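Local coordinates for protein tyrosine recombinase XerH (Helicobacter pylori, PDB 5JK0) that cuts and rejoins DNA at specific sites as a tyrosine recombinase, acting in chromosome segregation, at residues A195-R200 and Q286-K291; N201-K206 and K259-E264; K183-I188 and I207-G212; L219-K224 and Y233-K238. All coordinates share one frame; numbering follows the deposited sequence.

Interaction 1 of 4, residues A195-R200 and Q286-K291. With nucleotides of chain G; nucleotides of chain H.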
# COMPACT_ATOMS: atom_id res chain seq x y z
N ALA D 195 -43.59 16.11 27.67
CA ALA D 195 -44.63 16.43 26.69
C ALA D 195 -44.22 17.56 25.75
O ALA D 195 -44.76 17.70 24.66
CB ALA D 195 -45.92 16.78 27.40
N LYS D 196 -43.25 18.36 26.18
CA LYS D 196 -42.81 19.52 25.41
C LYS D 196 -41.87 19.12 24.27
O LYS D 196 -41.74 19.86 23.29
CB LYS D 196 -42.12 20.53 26.32
N VAL D 197 -41.22 17.97 24.39
CA VAL D 197 -40.22 17.57 23.40
C VAL D 197 -40.46 16.18 22.81
O VAL D 197 -39.75 15.77 21.89
CB VAL D 197 -38.80 17.59 23.99
CG1 VAL D 197 -38.50 18.95 24.61
CG2 VAL D 197 -38.63 16.48 25.02
N ARG D 198 -41.44 15.45 23.33
CA ARG D 198 -41.65 14.06 22.92
C ARG D 198 -42.08 13.95 21.46
O ARG D 198 -41.55 13.13 20.71
CB ARG D 198 -42.69 13.38 23.81
CG ARG D 198 -42.82 11.89 23.54
CD ARG D 198 -43.65 11.20 24.61
NE ARG D 198 -43.63 9.75 24.46
CZ ARG D 198 -44.54 9.06 23.79
NH1 ARG D 198 -44.44 7.74 23.69
NH2 ARG D 198 -45.56 9.68 23.21
N ALA D 199 -43.04 14.78 21.05
CA ALA D 199 -43.55 14.75 19.68
C ALA D 199 -42.46 15.13 18.69
O ALA D 199 -42.29 14.48 17.66
CB ALA D 199 -44.74 15.69 19.54
N ARG D 200 -41.72 16.19 19.00
CA ARG D 200 -40.67 16.69 18.13
C ARG D 200 -39.51 15.70 17.97
O ARG D 200 -39.07 15.42 16.86
CB ARG D 200 -40.13 18.02 18.66
CG ARG D 200 -39.01 18.62 17.83
CD ARG D 200 -38.34 19.76 18.58
NE ARG D 200 -37.71 19.29 19.81
CZ ARG D 200 -37.22 20.10 20.76
NH1 ARG D 200 -37.30 21.41 20.62
NH2 ARG D 200 -36.66 19.58 21.84
N GLN D 286 -26.67 19.29 16.31
CA GLN D 286 -26.31 17.88 16.28
C GLN D 286 -26.07 17.35 17.69
O GLN D 286 -26.35 16.18 17.99
CB GLN D 286 -25.07 17.67 15.41
CG GLN D 286 -24.44 16.28 15.49
CD GLN D 286 -23.40 16.18 16.60
OE1 GLN D 286 -22.98 17.19 17.16
NE2 GLN D 286 -22.99 14.96 16.91
N ALA D 287 -25.56 18.21 18.56
CA ALA D 287 -25.24 17.84 19.94
C ALA D 287 -26.47 17.33 20.69
O ALA D 287 -26.39 16.34 21.41
CB ALA D 287 -24.62 19.02 20.67
N TYR D 288 -27.59 18.02 20.52
CA TYR D 288 -28.83 17.61 21.17
C TYR D 288 -29.39 16.35 20.54
O TYR D 288 -29.89 15.47 21.24
CB TYR D 288 -29.87 18.73 21.11
CG TYR D 288 -31.19 18.37 21.75
CD1 TYR D 288 -31.36 18.45 23.12
CD2 TYR D 288 -32.26 17.94 20.98
CE1 TYR D 288 -32.57 18.11 23.71
CE2 TYR D 288 -33.47 17.60 21.56
CZ TYR D 288 -33.62 17.69 22.93
OH TYR D 288 -34.82 17.35 23.51
N LEU D 289 -29.31 16.26 19.22
CA LEU D 289 -29.79 15.10 18.48
C LEU D 289 -29.05 13.83 18.91
O LEU D 289 -29.67 12.80 19.14
CB LEU D 289 -29.65 15.31 16.98
CG LEU D 289 -29.93 14.10 16.08
CD1 LEU D 289 -31.35 13.59 16.27
CD2 LEU D 289 -29.67 14.45 14.62
N TYR D 290 -27.73 13.93 19.00
CA TYR D 290 -26.90 12.80 19.41
C TYR D 290 -27.29 12.30 20.80
O TYR D 290 -27.46 11.10 21.00
CB TYR D 290 -25.41 13.19 19.39
CG TYR D 290 -24.48 12.09 19.86
CD1 TYR D 290 -24.16 11.94 21.20
CD2 TYR D 290 -23.93 11.19 18.95
CE1 TYR D 290 -23.32 10.94 21.63
CE2 TYR D 290 -23.08 10.19 19.37
CZ TYR D 290 -22.78 10.06 20.71
OH TYR D 290 -21.94 9.06 21.14
N LYS D 291 -27.41 13.23 21.74
CA LYS D 291 -27.72 12.90 23.12
C LYS D 291 -29.04 12.15 23.24
O LYS D 291 -29.17 11.23 24.05
CB LYS D 291 -27.75 14.17 23.97
CG LYS D 291 -27.56 13.93 25.46
CD LYS D 291 -26.17 13.38 25.76
CE LYS D 291 -25.95 13.24 27.26
NZ LYS D 291 -24.57 12.76 27.58
P DA G 24 -19.34 8.40 19.50
OP1 DA G 24 -18.35 7.32 19.68
OP2 DA G 24 -20.77 8.05 19.31
O5' DA G 24 -19.23 9.42 20.73
C5' DA G 24 -17.95 9.84 21.17
C4' DA G 24 -18.04 11.04 22.09
O4' DA G 24 -18.36 12.24 21.33
C3' DA G 24 -19.09 10.96 23.21
O3' DA G 24 -18.50 11.34 24.44
C2' DA G 24 -20.13 11.99 22.77
C1' DA G 24 -19.23 13.01 22.11
N9 DA G 24 -19.92 13.98 21.26
C8 DA G 24 -21.08 13.79 20.56
N7 DA G 24 -21.47 14.85 19.89
C5 DA G 24 -20.50 15.80 20.18
C6 DA G 24 -20.34 17.14 19.78
N6 DA G 24 -21.18 17.78 18.96
N1 DA G 24 -19.26 17.81 20.26
C2 DA G 24 -18.42 17.17 21.07
N3 DA G 24 -18.47 15.92 21.52
C4 DA G 24 -19.55 15.28 21.03
P DC G 23 -22.89 11.64 14.82
OP1 DC G 23 -23.56 10.33 14.76
OP2 DC G 23 -23.61 12.80 15.38
O5' DC G 23 -21.52 11.46 15.64
C5' DC G 23 -20.55 10.52 15.19
C4' DC G 23 -19.39 10.42 16.17
O4' DC G 23 -18.63 11.65 16.15
C3' DC G 23 -19.79 10.18 17.62
O3' DC G 23 -18.88 9.28 18.23
C2' DC G 23 -19.70 11.58 18.24
C1' DC G 23 -18.55 12.18 17.45
N1 DC G 23 -18.60 13.67 17.35
C2 DC G 23 -17.63 14.45 17.99
O2 DC G 23 -16.73 13.88 18.63
N3 DC G 23 -17.69 15.80 17.88
C4 DC G 23 -18.67 16.37 17.17
N4 DC G 23 -18.69 17.70 17.09
C5 DC G 23 -19.67 15.59 16.52
C6 DC G 23 -19.60 14.26 16.63
P DG H 4 -34.68 22.50 23.66
OP1 DG H 4 -34.55 23.85 23.07
OP2 DG H 4 -35.84 21.65 23.31
O5' DG H 4 -33.34 21.67 23.38
C5' DG H 4 -32.26 22.25 22.65
C4' DG H 4 -31.45 23.19 23.53
O4' DG H 4 -31.20 22.57 24.81
C3' DG H 4 -30.08 23.55 23.00
O3' DG H 4 -30.17 24.63 22.09
C2' DG H 4 -29.33 23.95 24.27
C1' DG H 4 -30.00 23.09 25.36
N9 DG H 4 -29.18 21.98 25.84
C8 DG H 4 -29.52 20.65 25.87
N7 DG H 4 -28.58 19.89 26.36
C5 DG H 4 -27.55 20.76 26.67
C6 DG H 4 -26.27 20.51 27.22
O6 DG H 4 -25.79 19.42 27.57
N1 DG H 4 -25.53 21.68 27.37
C2 DG H 4 -25.97 22.93 27.03
N2 DG H 4 -25.11 23.94 27.24
N3 DG H 4 -27.16 23.19 26.51
C4 DG H 4 -27.90 22.06 26.35
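Arg200 and Tyr288 both send CG anti to the backbone N (chi1 179° in each), which launches the two side chains toward one another from separate helices. The arginine then bends at chi3 (63°), and its guanidinium arrives with its plane 77° from that of the phenol. Arg200 NH2 reaches Tyr288 OH at 3.3 Å, a weak hydrogen bond. The stronger partner of NH2 is the DNA: Arg200 NH2 lies 2.7 Å from OP2 of DG4 of chain H, in the guanidinium plane at its edge, and NH1 adds a weak bond to the same oxygen. NH1 also donates to the carbonyl of Cys277, and the Tyr288 hydroxyl pairs with Asn201. O5' of DG4 merely packs over one face of the Tyr288 ring, 3.6 Å above its plane, while Val197 packs beside the hydroxyl. Gln286 meets an adenine edge: Gln286 OE1 accepts from N6 of DA24 of chain G (2.6 Å), and NE2 gives a weak bond to N7 of the same base. Gln286 NE2 also donates to OP2 of DC23 of chain G (2.7 Å). Arg200 thus holds the DG4 phosphate, whose charge probably steadies the guanidinium, while Gln286 makes a contact that suits recognition of adenine.

Interaction 2 of 4, residues N201-K206 and K259-E264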
# COMPACT_ATOMS: atom_id res chain seq x y z
N ASN D 201 -39.04 15.18 19.10
CA ASN D 201 -37.87 14.30 19.09
C ASN D 201 -38.15 12.94 18.46
O ASN D 201 -37.31 12.41 17.74
CB ASN D 201 -37.35 14.11 20.52
CG ASN D 201 -36.79 15.39 21.11
OD1 ASN D 201 -37.00 16.47 20.57
ND2 ASN D 201 -36.08 15.27 22.22
N ARG D 202 -39.33 12.39 18.72
CA ARG D 202 -39.70 11.11 18.13
C ARG D 202 -39.78 11.21 16.61
O ARG D 202 -39.28 10.35 15.90
CB ARG D 202 -41.03 10.61 18.69
CG ARG D 202 -40.94 10.03 20.09
CD ARG D 202 -42.11 9.11 20.39
NE ARG D 202 -43.39 9.80 20.27
CZ ARG D 202 -44.56 9.18 20.23
NH1 ARG D 202 -45.68 9.88 20.12
NH2 ARG D 202 -44.62 7.86 20.31
N LEU D 203 -40.41 12.27 16.12
CA LEU D 203 -40.54 12.50 14.69
C LEU D 203 -39.18 12.70 14.03
O LEU D 203 -38.92 12.20 12.94
CB LEU D 203 -41.44 13.70 14.41
CG LEU D 203 -41.64 14.08 12.94
CD1 LEU D 203 -42.25 12.93 12.15
CD2 LEU D 203 -42.49 15.33 12.81
N LEU D 204 -38.30 13.43 14.71
CA LEU D 204 -36.97 13.73 14.19
C LEU D 204 -36.13 12.47 14.01
O LEU D 204 -35.52 12.26 12.96
CB LEU D 204 -36.24 14.71 15.12
CG LEU D 204 -34.79 15.03 14.78
CD1 LEU D 204 -34.68 15.63 13.39
CD2 LEU D 204 -34.19 15.97 15.81
N ILE D 205 -36.10 11.63 15.04
CA ILE D 205 -35.27 10.43 15.03
C ILE D 205 -35.81 9.37 14.07
O ILE D 205 -35.04 8.72 13.37
CB ILE D 205 -35.16 9.83 16.45
CG1 ILE D 205 -34.50 10.84 17.40
CG2 ILE D 205 -34.36 8.53 16.43
CD1 ILE D 205 -34.25 10.31 18.79
N LYS D 206 -37.13 9.22 14.02
CA LYS D 206 -37.74 8.21 13.15
C LYS D 206 -37.48 8.48 11.67
O LYS D 206 -37.24 7.56 10.90
CB LYS D 206 -39.24 8.10 13.42
CG LYS D 206 -39.57 7.41 14.72
CD LYS D 206 -41.01 6.90 14.75
CE LYS D 206 -41.31 6.21 16.07
NZ LYS D 206 -42.29 5.10 15.92
N LYS D 259 -48.52 15.22 12.22
CA LYS D 259 -49.73 15.98 12.49
C LYS D 259 -49.72 16.52 13.92
O LYS D 259 -50.10 17.66 14.17
CB LYS D 259 -50.98 15.13 12.26
N GLU D 260 -49.28 15.68 14.85
CA GLU D 260 -49.25 16.05 16.27
C GLU D 260 -48.20 17.12 16.55
O GLU D 260 -48.44 18.04 17.33
CB GLU D 260 -48.98 14.81 17.13
CG GLU D 260 -48.97 15.09 18.62
CD GLU D 260 -48.67 13.85 19.44
OE1 GLU D 260 -48.43 12.78 18.84
OE2 GLU D 260 -48.68 13.94 20.69
N TRP D 261 -47.05 17.00 15.91
CA TRP D 261 -45.95 17.94 16.13
C TRP D 261 -46.24 19.32 15.55
O TRP D 261 -45.94 20.34 16.18
CB TRP D 261 -44.64 17.39 15.55
CG TRP D 261 -43.58 18.43 15.35
CD1 TRP D 261 -42.93 18.71 14.18
CD2 TRP D 261 -43.05 19.32 16.33
NE1 TRP D 261 -42.03 19.73 14.38
CE2 TRP D 261 -42.08 20.12 15.69
CE3 TRP D 261 -43.30 19.53 17.69
CZ2 TRP D 261 -41.36 21.11 16.36
CZ3 TRP D 261 -42.59 20.51 18.36
CH2 TRP D 261 -41.63 21.29 17.69
N LEU D 262 -46.82 19.36 14.36
CA LEU D 262 -47.15 20.63 13.71
C LEU D 262 -48.15 21.43 14.53
O LEU D 262 -48.16 22.66 14.47
CB LEU D 262 -47.69 20.38 12.30
CG LEU D 262 -46.66 19.97 11.25
CD1 LEU D 262 -47.33 19.70 9.92
CD2 LEU D 262 -45.58 21.03 11.11
N ILE D 263 -48.99 20.74 15.28
CA ILE D 263 -49.95 21.40 16.17
C ILE D 263 -49.23 22.07 17.33
O ILE D 263 -49.46 23.24 17.63
CB ILE D 263 -50.99 20.41 16.72
CG1 ILE D 263 -51.87 19.87 15.59
CG2 ILE D 263 -51.84 21.07 17.79
CD1 ILE D 263 -52.86 18.82 16.04
N GLU D 264 -48.34 21.32 17.98
CA GLU D 264 -47.60 21.83 19.12
C GLU D 264 -46.52 22.83 18.70
O GLU D 264 -46.03 23.60 19.52
CB GLU D 264 -46.96 20.67 19.90
CG GLU D 264 -47.96 19.65 20.42
CD GLU D 264 -47.29 18.50 21.14
OE1 GLU D 264 -46.04 18.48 21.19
OE2 GLU D 264 -48.01 17.62 21.66
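Leu203 and Trp261 make the apolar half of this contact: the CD2 methyl of Leu203 lies 3.7 Å from Trp261 CD1 and also touches Trp261 CB, with the two side chains roughly perpendicular. In the leucine, a chi1 of 178° sets CG opposite the main-chain nitrogen, and this branch is carried out from helix 198-211 to the five-membered side of the tryptophan. The polar half is looser. Arg202 NH1 and Glu260 OE1 stand 4.2 Å apart, oppositely charged but too distant for a salt bridge, with guanidinium and carboxylate planes 87° apart. The carboxylate oxygen lies near the guanidinium plane at its edge, but at this separation any attraction is probably weak. What positions these groups lies one shell out. Arg202 NH2 forms a salt bridge with Asp189, which also takes Lys206, and this draws the arginine toward helix 178-190. Trp261 NE1 donates to the carbonyl of Leu275, and Tyr268 meets the indole edge-to-face, so its ring is held from beyond the contact. Helix 198-211 is therefore flanked here by helix 255-264, whose Leu257 and Leu258 extend the apolar surface against Leu203, while Ile205 faces helices 178-190 and 286-300.

Interaction 3 of 4, residues K183-I188 and I207-G212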
# COMPACT_ATOMS: atom_id res chain seq x y z
N LYS D 183 -35.81 -3.34 17.59
CA LYS D 183 -35.79 -3.05 19.02
C LYS D 183 -35.58 -1.57 19.29
O LYS D 183 -36.06 -1.04 20.29
CB LYS D 183 -34.69 -3.87 19.71
N PHE D 184 -34.86 -0.90 18.39
CA PHE D 184 -34.58 0.52 18.54
C PHE D 184 -35.83 1.36 18.28
O PHE D 184 -36.11 2.32 18.99
CB PHE D 184 -33.46 0.95 17.60
CG PHE D 184 -33.13 2.42 17.68
CD1 PHE D 184 -32.37 2.92 18.72
CD2 PHE D 184 -33.59 3.30 16.71
CE1 PHE D 184 -32.07 4.27 18.80
CE2 PHE D 184 -33.29 4.64 16.77
CZ PHE D 184 -32.53 5.13 17.82
N LEU D 185 -36.59 0.98 17.25
CA LEU D 185 -37.82 1.68 16.90
C LEU D 185 -38.84 1.58 18.03
O LEU D 185 -39.59 2.53 18.29
CB LEU D 185 -38.41 1.11 15.61
CG LEU D 185 -37.67 1.45 14.31
CD1 LEU D 185 -38.24 0.67 13.14
CD2 LEU D 185 -37.72 2.94 14.04
N GLU D 186 -38.87 0.44 18.71
CA GLU D 186 -39.77 0.24 19.84
C GLU D 186 -39.38 1.15 21.00
O GLU D 186 -40.25 1.71 21.68
CB GLU D 186 -39.74 -1.22 20.30
CG GLU D 186 -40.22 -2.22 19.27
CD GLU D 186 -40.10 -3.65 19.75
OE1 GLU D 186 -40.36 -4.58 18.94
OE2 GLU D 186 -39.74 -3.86 20.93
N SER D 187 -38.08 1.28 21.23
CA SER D 187 -37.57 2.05 22.36
C SER D 187 -37.81 3.55 22.19
O SER D 187 -37.85 4.28 23.18
CB SER D 187 -36.07 1.78 22.54
OG SER D 187 -35.83 0.40 22.73
N ILE D 188 -37.97 3.99 20.95
CA ILE D 188 -38.26 5.39 20.67
C ILE D 188 -39.59 5.80 21.30
O ILE D 188 -39.71 6.89 21.86
CB ILE D 188 -38.31 5.67 19.15
CG1 ILE D 188 -36.95 5.38 18.52
CG2 ILE D 188 -38.72 7.11 18.87
CD1 ILE D 188 -36.90 5.65 17.03
N ILE D 207 -37.55 9.75 11.28
CA ILE D 207 -37.29 10.13 9.89
C ILE D 207 -35.86 9.77 9.49
O ILE D 207 -35.61 9.31 8.37
CB ILE D 207 -37.54 11.63 9.66
CG1 ILE D 207 -39.03 11.95 9.80
CG2 ILE D 207 -37.05 12.06 8.28
CD1 ILE D 207 -39.37 13.41 9.60
N ILE D 208 -34.93 9.95 10.42
CA ILE D 208 -33.53 9.59 10.20
C ILE D 208 -33.37 8.08 10.01
O ILE D 208 -32.66 7.63 9.11
CB ILE D 208 -32.64 10.07 11.36
CG1 ILE D 208 -32.61 11.59 11.41
CG2 ILE D 208 -31.23 9.52 11.21
CD1 ILE D 208 -31.69 12.15 12.47
N VAL D 209 -34.03 7.31 10.86
CA VAL D 209 -33.93 5.85 10.81
C VAL D 209 -34.43 5.29 9.49
O VAL D 209 -33.77 4.44 8.88
CB VAL D 209 -34.73 5.20 11.96
CG1 VAL D 209 -34.74 3.68 11.82
CG2 VAL D 209 -34.15 5.60 13.31
N PHE D 210 -35.58 5.77 9.03
CA PHE D 210 -36.22 5.22 7.84
C PHE D 210 -35.62 5.72 6.52
O PHE D 210 -35.67 5.01 5.52
CB PHE D 210 -37.72 5.52 7.86
CG PHE D 210 -38.48 4.76 8.91
CD1 PHE D 210 -38.48 3.38 8.92
CD2 PHE D 210 -39.21 5.43 9.88
CE1 PHE D 210 -39.18 2.67 9.88
CE2 PHE D 210 -39.92 4.73 10.84
CZ PHE D 210 -39.90 3.35 10.84
N THR D 211 -35.06 6.92 6.53
CA THR D 211 -34.51 7.50 5.30
C THR D 211 -32.99 7.40 5.25
O THR D 211 -32.40 7.27 4.18
CB THR D 211 -34.91 8.98 5.14
OG1 THR D 211 -34.44 9.73 6.26
CG2 THR D 211 -36.43 9.11 5.05
N GLY D 212 -32.35 7.46 6.42
CA GLY D 212 -30.91 7.37 6.50
C GLY D 212 -30.20 8.66 6.13
O GLY D 212 -29.02 8.65 5.80
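Leu185 spreads both its methyls against the end of the Phe210 ring: Leu185 CD1 and CD2 each come within 3.9 Å of Phe210 CZ. Leu185 CD2 also lies 3.8 Å from Val209 CG1, so this one leucine straddles two consecutive residues of helix 198-211. Val209 divides its branches between partners. A chi1 of 174° turns its CG1 away from the amide N, and that methyl serves Leu185, while Val209 CG2 abuts the Phe184 edge near the ring plane, 3.7 Å from Phe184 CE2. No hydrogen bond crosses between the segments, and the fit is one of methyls against methyls and rings. Within helix 178-190, Ser187 OG donates to Lys183 O at 2.8 Å, joining the backbone N of Ser187 on that oxygen from the opposite face of the carbonyl plane. Beyond the pair, Leu312 of helix 309-324 touches Phe184 and Val209, His253 stacks on Phe210, and Trp360 of the second subunit meets the Phe210 ring edge-to-face. The axes of 183-188 and 207-211 run nearly antiparallel (160°), 11.7 Å apart at closest approach. The pair forms part of the helical core of a tyrosine recombinase catalytic domain, and at the end of helix 198-211 the carbonyl of Gly212 accepts from Arg313, a predicted active-site residue.

Interaction 4 of 4, residues L219-K224 and Y233-K238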
# COMPACT_ATOMS: atom_id res chain seq x y z
N LEU D 219 -32.07 18.23 10.43
CA LEU D 219 -32.20 19.42 11.26
C LEU D 219 -32.56 20.66 10.44
O LEU D 219 -33.05 21.65 10.98
CB LEU D 219 -30.91 19.67 12.04
CG LEU D 219 -30.53 18.62 13.08
CD1 LEU D 219 -29.16 18.92 13.68
CD2 LEU D 219 -31.59 18.53 14.17
N GLN D 220 -32.31 20.60 9.13
CA GLN D 220 -32.58 21.74 8.26
C GLN D 220 -33.80 21.53 7.37
O GLN D 220 -34.04 22.30 6.44
CB GLN D 220 -31.35 22.04 7.39
CG GLN D 220 -30.23 22.74 8.13
CD GLN D 220 -30.62 24.14 8.57
OE1 GLN D 220 -31.12 24.94 7.78
NE2 GLN D 220 -30.39 24.44 9.85
N LEU D 221 -34.58 20.49 7.66
CA LEU D 221 -35.79 20.21 6.91
C LEU D 221 -36.81 21.33 7.06
O LEU D 221 -36.97 21.89 8.14
CB LEU D 221 -36.41 18.88 7.35
CG LEU D 221 -35.69 17.60 6.91
CD1 LEU D 221 -36.46 16.38 7.38
CD2 LEU D 221 -35.52 17.58 5.40
N LYS D 222 -37.50 21.64 5.96
CA LYS D 222 -38.52 22.68 5.98
C LYS D 222 -39.87 22.12 5.53
O LYS D 222 -39.93 21.19 4.72
CB LYS D 222 -38.10 23.86 5.11
CG LYS D 222 -36.91 24.63 5.67
CD LYS D 222 -36.51 25.78 4.77
CE LYS D 222 -35.40 26.61 5.40
NZ LYS D 222 -34.21 25.78 5.75
N ILE D 223 -40.94 22.70 6.06
CA ILE D 223 -42.30 22.20 5.84
C ILE D 223 -42.69 22.16 4.37
O ILE D 223 -43.37 21.23 3.92
CB ILE D 223 -43.32 23.06 6.61
CG1 ILE D 223 -42.92 23.17 8.08
CG2 ILE D 223 -44.72 22.48 6.48
CD1 ILE D 223 -43.86 24.03 8.91
N LYS D 224 -42.26 23.16 3.60
CA LYS D 224 -42.64 23.27 2.20
C LYS D 224 -42.01 22.18 1.33
O LYS D 224 -42.41 21.99 0.18
CB LYS D 224 -42.26 24.65 1.65
CG LYS D 224 -40.77 24.93 1.66
CD LYS D 224 -40.45 26.27 1.02
CE LYS D 224 -38.95 26.52 0.98
NZ LYS D 224 -38.62 27.82 0.33
N TYR D 233 -44.51 9.83 1.32
CA TYR D 233 -43.94 11.18 1.33
C TYR D 233 -42.71 11.29 0.43
O TYR D 233 -41.91 10.37 0.33
CB TYR D 233 -43.56 11.59 2.75
CG TYR D 233 -44.73 11.96 3.64
CD1 TYR D 233 -45.36 13.19 3.51
CD2 TYR D 233 -45.20 11.08 4.61
CE1 TYR D 233 -46.43 13.54 4.32
CE2 TYR D 233 -46.26 11.42 5.42
CZ TYR D 233 -46.87 12.65 5.27
OH TYR D 233 -47.94 12.99 6.08
N THR D 234 -42.58 12.44 -0.23
CA THR D 234 -41.37 12.77 -0.97
C THR D 234 -40.70 13.97 -0.32
O THR D 234 -41.20 15.09 -0.39
CB THR D 234 -41.67 13.07 -2.45
OG1 THR D 234 -42.16 11.89 -3.09
CG2 THR D 234 -40.40 13.53 -3.16
N ILE D 235 -39.57 13.73 0.34
CA ILE D 235 -38.89 14.77 1.09
C ILE D 235 -37.69 15.32 0.32
O ILE D 235 -36.76 14.58 -0.02
CB ILE D 235 -38.41 14.26 2.46
CG1 ILE D 235 -39.57 13.59 3.21
CG2 ILE D 235 -37.81 15.39 3.28
CD1 ILE D 235 -39.16 12.95 4.51
N LEU D 236 -37.71 16.62 0.05
CA LEU D 236 -36.62 17.28 -0.66
C LEU D 236 -35.60 17.85 0.32
O LEU D 236 -35.96 18.54 1.27
CB LEU D 236 -37.15 18.38 -1.57
CG LEU D 236 -38.04 17.92 -2.73
CD1 LEU D 236 -38.53 19.11 -3.54
CD2 LEU D 236 -37.29 16.94 -3.62
N ILE D 237 -34.33 17.56 0.07
CA ILE D 237 -33.25 18.02 0.94
C ILE D 237 -32.31 18.97 0.19
O ILE D 237 -31.78 18.62 -0.86
CB ILE D 237 -32.44 16.84 1.50
CG1 ILE D 237 -33.37 15.79 2.10
CG2 ILE D 237 -31.44 17.33 2.54
CD1 ILE D 237 -32.66 14.56 2.60
N LYS D 238 -32.11 20.16 0.74
CA LYS D 238 -31.26 21.16 0.10
C LYS D 238 -29.80 20.74 0.12
O LYS D 238 -29.28 20.28 1.14
CB LYS D 238 -31.42 22.52 0.80
CG LYS D 238 -30.66 23.65 0.12
CD LYS D 238 -30.83 24.96 0.87
CE LYS D 238 -30.10 26.09 0.16
NZ LYS D 238 -28.65 25.80 -0.00
O HOH W 1 -33.74 21.44 3.23
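Leu221 has the most surface buried here, followed by Ile235 and, with a smaller share, Ile237. The leucine points CG anti to its own carbonyl carbon (chi1 -73°), and from there its CD2 methyl carries the apolar contact. Leu221 CD2 sits 3.8 Å from Ile235 CG2 and 4.3 Å from Ile237 CG1. Two residues apart on the strand, Ile235 and Ile237 present the same side to Leu221, which also comes near the carbonyl oxygen of the intervening Leu236. Phe226 of the preceding strand packs on Leu221 and Ile235 alike, and Val247 of strand 244-250 covers Ile235 further. No direct hydrogen bond joins the two segments. A water links their backbones instead: it accepts from Lys238 N at 3.2 Å and donates weakly to Gln220 O. Leu221 is also tied by backbone hydrogen bonds to Leu275, so the loop between helix 215-219 and the sheet is fixed away from the strand as well. Ile237 lies about 6 Å, side chain to side chain, from the predicted active-site residue Arg214. The attachment of loop to strand thus rests chiefly on buried aliphatic contact, with one water joining Lys238 N to Gln220 O.

In the fold
Helix 198-211 joins three of the contacts: its start enters interaction 1, its middle interaction 2 and its end interaction 3. Interaction 1 is buried at the DNA and is polar but weak between its segments, its strong bonds going to DNA. Interaction 2, about 10 Å away between centres, is only partly buried and mixes an apolar touch with distant charges; its Trp261 packs on Arg200 of interaction 1. Interaction 3 is buried and purely apolar across its segments, and Ile188 and Phe184 pack against residues of 201-206. Interaction 4, also buried and aliphatic but bridged by water, belongs to the loop and sheet rather than to a helix pair; its Leu219 reaches Leu204 and Gln286.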